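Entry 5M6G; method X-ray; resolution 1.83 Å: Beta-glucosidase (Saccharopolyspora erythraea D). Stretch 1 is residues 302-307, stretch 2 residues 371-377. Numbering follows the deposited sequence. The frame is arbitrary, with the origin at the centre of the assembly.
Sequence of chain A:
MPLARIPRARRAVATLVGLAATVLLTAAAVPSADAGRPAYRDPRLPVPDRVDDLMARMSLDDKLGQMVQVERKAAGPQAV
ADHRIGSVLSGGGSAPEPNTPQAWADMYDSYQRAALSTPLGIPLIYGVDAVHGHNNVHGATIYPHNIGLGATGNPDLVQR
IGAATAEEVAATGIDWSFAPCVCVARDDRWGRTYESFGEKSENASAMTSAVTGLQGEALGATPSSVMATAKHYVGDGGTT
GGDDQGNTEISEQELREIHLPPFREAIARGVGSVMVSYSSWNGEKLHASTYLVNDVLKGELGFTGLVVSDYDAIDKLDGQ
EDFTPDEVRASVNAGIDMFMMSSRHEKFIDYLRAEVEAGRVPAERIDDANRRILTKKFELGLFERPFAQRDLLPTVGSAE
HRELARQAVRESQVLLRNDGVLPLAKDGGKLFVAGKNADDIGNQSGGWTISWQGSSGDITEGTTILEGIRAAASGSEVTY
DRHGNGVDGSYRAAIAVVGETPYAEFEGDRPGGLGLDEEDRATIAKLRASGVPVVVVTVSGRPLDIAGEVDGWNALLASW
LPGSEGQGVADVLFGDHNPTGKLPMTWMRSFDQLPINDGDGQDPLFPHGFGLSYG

Stretch 1, residues 302-307: GFTGLV
Stretch 2, residues 371-377: RRILTKK

An arginine on a helix can tie down a loop by binding its backbone carbonyls, which present acceptors whatever the sequence. The β-glucosidase of Saccharopolyspora erythraea offers a compact example, in which two stretches whose touching residues lie at least 66 positions apart in sequence bury 363 Å² between them.

The backbones differ in kind. Residues 371-377 are helical throughout, within a longer helix, with phi near -65° and psi near -43°; Thr375 N donates to Arg371 O (3.0 Å) and Lys377 N to Ile373 O (3.1 Å), while the bond from Lys376 N to Arg372 O is weak at 3.4 Å. Gly302 leaves a preceding helix with phi/psi 61/33, a positive phi that favours glycine. Phe303 (-71/119), Thr304 (-101/7) and Gly305 (-94/-159) carry the chain into a strand that begins with Leu306 (-97/117) and Val307 (-92/119). The closest register is Leu306 CA to Arg372 CA, 5.3 Å. At Gly305 a side chain has no room: a CB would lie 2.5 Å from Phe303 CZ.

The direct polar contacts all come from Arg372, whose CA-to-CB bond points toward the loop. Its chi1 to chi3 are m, t, t (-68°, 169°, 177°) and chi4 is -93°, an extended course that brings the guanidinium to the loop carbonyls. Arg372 NH1 donates to Phe303 O at 2.7 Å and to Gly305 O at 2.9 Å, both nearly straight, while Arg372 NH2 adds a weak bond to Phe303 O at 3.3 Å. Both oxygens lie at the guanidinium edge, near its plane, where its N-H groups point. One nitrogen thus spans two carbonyls that flank Thr304.

Water extends this network. Lys376, with chi angles m, m, t, m, places NZ 4.4 Å from Thr304 O, too far for direct bonding. One water accepts from Lys376 NZ (2.9 Å) and donates to Thr304 O (3.0 Å) and Arg372 O (2.8 Å), joining helix and loop backbones. A second accepts from Lys376 NZ at 2.8 Å and lies 2.9 Å from Thr304 OG1, with Thr304 chi1 at 65° (p).

Apolar packing completes the contact. Leu306 (t, t) sets CG 3.8 Å from CG1 of Ile373 (m, t), both residues buried. The aliphatic part of Lys376 contributes too: its CG approaches Leu306 CB at 4.4 Å and its CE approaches Gly305 CA at 4.1 Å, so one lysine combines hydrocarbon packing with a hydrated ammonium group.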

# COMPACT_ATOMS: atom_id res chain seq x y z
N GLY A 302 -16.28 -4.13 -17.54
CA GLY A 302 -15.81 -3.31 -18.64
C GLY A 302 -14.47 -2.63 -18.41
O GLY A 302 -14.25 -1.53 -18.91
N PHE A 303 -13.57 -3.27 -17.67
CA PHE A 303 -12.26 -2.68 -17.41
C PHE A 303 -11.41 -2.70 -18.68
O PHE A 303 -11.10 -3.78 -19.20
CB PHE A 303 -11.55 -3.44 -16.30
CG PHE A 303 -10.18 -2.91 -15.99
CD1 PHE A 303 -10.01 -1.60 -15.59
CD2 PHE A 303 -9.06 -3.74 -16.08
CE1 PHE A 303 -8.73 -1.09 -15.31
CE2 PHE A 303 -7.79 -3.25 -15.79
CZ PHE A 303 -7.62 -1.92 -15.40
N THR A 304 -11.01 -1.52 -19.15
CA THR A 304 -10.24 -1.39 -20.39
C THR A 304 -8.75 -1.17 -20.14
O THR A 304 -8.00 -0.90 -21.10
CB THR A 304 -10.77 -0.24 -21.25
OG1 THR A 304 -10.56 1.01 -20.56
CG2 THR A 304 -12.23 -0.41 -21.55
N GLY A 305 -8.30 -1.25 -18.90
CA GLY A 305 -6.94 -0.92 -18.55
C GLY A 305 -6.02 -2.12 -18.55
O GLY A 305 -6.31 -3.16 -19.15
N LEU A 306 -4.91 -1.98 -17.83
CA LEU A 306 -3.83 -2.95 -17.85
C LEU A 306 -3.97 -3.88 -16.65
O LEU A 306 -3.87 -3.43 -15.51
CB LEU A 306 -2.49 -2.21 -17.80
CG LEU A 306 -1.14 -2.86 -18.11
CD1 LEU A 306 -0.09 -1.75 -18.20
CD2 LEU A 306 -0.75 -3.88 -17.06
N VAL A 307 -4.18 -5.18 -16.91
CA VAL A 307 -4.23 -6.17 -15.84
C VAL A 307 -2.83 -6.75 -15.64
O VAL A 307 -2.26 -7.36 -16.56
CB VAL A 307 -5.24 -7.28 -16.15
CG1 VAL A 307 -5.25 -8.30 -15.02
CG2 VAL A 307 -6.61 -6.68 -16.37
N ARG A 371 -2.54 -4.08 -26.68
CA ARG A 371 -3.37 -2.88 -26.81
C ARG A 371 -3.57 -2.21 -25.46
O ARG A 371 -3.50 -0.98 -25.35
CB ARG A 371 -4.70 -3.26 -27.44
CG ARG A 371 -5.59 -2.10 -27.80
CD ARG A 371 -6.66 -2.59 -28.76
NE ARG A 371 -6.07 -3.38 -29.84
CZ ARG A 371 -6.31 -4.67 -30.07
NH1 ARG A 371 -7.15 -5.37 -29.31
NH2 ARG A 371 -5.71 -5.27 -31.09
N ARG A 372 -3.81 -3.01 -24.42
CA ARG A 372 -4.02 -2.44 -23.09
C ARG A 372 -2.74 -1.81 -22.54
O ARG A 372 -2.78 -0.70 -22.00
CB ARG A 372 -4.57 -3.52 -22.16
CG ARG A 372 -5.98 -3.94 -22.55
CD ARG A 372 -6.43 -5.18 -21.82
NE ARG A 372 -7.81 -5.52 -22.15
CZ ARG A 372 -8.86 -5.12 -21.44
NH1 ARG A 372 -8.68 -4.37 -20.36
NH2 ARG A 372 -10.09 -5.48 -21.82
N ILE A 373 -1.59 -2.48 -22.68
CA ILE A 373 -0.34 -1.92 -22.17
C ILE A 373 0.05 -0.67 -22.94
O ILE A 373 0.35 0.38 -22.35
CB ILE A 373 0.79 -2.97 -22.24
CG1 ILE A 373 0.53 -4.16 -21.31
CG2 ILE A 373 2.15 -2.32 -21.94
CD1 ILE A 373 1.25 -5.43 -21.77
N LEU A 374 0.05 -0.75 -24.28
CA LEU A 374 0.52 0.39 -25.07
C LEU A 374 -0.40 1.59 -24.91
O LEU A 374 0.08 2.73 -24.89
CB LEU A 374 0.63 -0.00 -26.55
CG LEU A 374 1.68 -1.07 -26.85
CD1 LEU A 374 1.54 -1.53 -28.31
CD2 LEU A 374 3.08 -0.53 -26.55
N THR A 375 -1.71 1.36 -24.79
CA THR A 375 -2.63 2.47 -24.58
C THR A 375 -2.24 3.28 -23.35
O THR A 375 -2.19 4.52 -23.40
CB THR A 375 -4.06 1.94 -24.46
OG1 THR A 375 -4.49 1.46 -25.74
CG2 THR A 375 -5.02 3.05 -24.01
N LYS A 376 -1.91 2.61 -22.25
CA LYS A 376 -1.52 3.32 -21.04
C LYS A 376 -0.19 4.04 -21.21
O LYS A 376 -0.01 5.15 -20.69
CB LYS A 376 -1.48 2.34 -19.87
CG LYS A 376 -2.87 1.85 -19.47
CD LYS A 376 -3.65 3.01 -18.82
CE LYS A 376 -5.16 2.76 -18.76
NZ LYS A 376 -5.83 2.83 -20.11
N LYS A 377 0.75 3.44 -21.95
CA LYS A 377 2.00 4.15 -22.23
C LYS A 377 1.75 5.44 -23.02
O LYS A 377 2.34 6.48 -22.71
CB LYS A 377 2.97 3.23 -22.98
CG LYS A 377 3.49 2.08 -22.12
CD LYS A 377 4.57 1.28 -22.87
CE LYS A 377 5.27 0.30 -21.95
NZ LYS A 377 6.45 -0.32 -22.62
O HOH W 1 -5.37 0.38 -21.54
O HOH W 2 -8.39 2.27 -19.03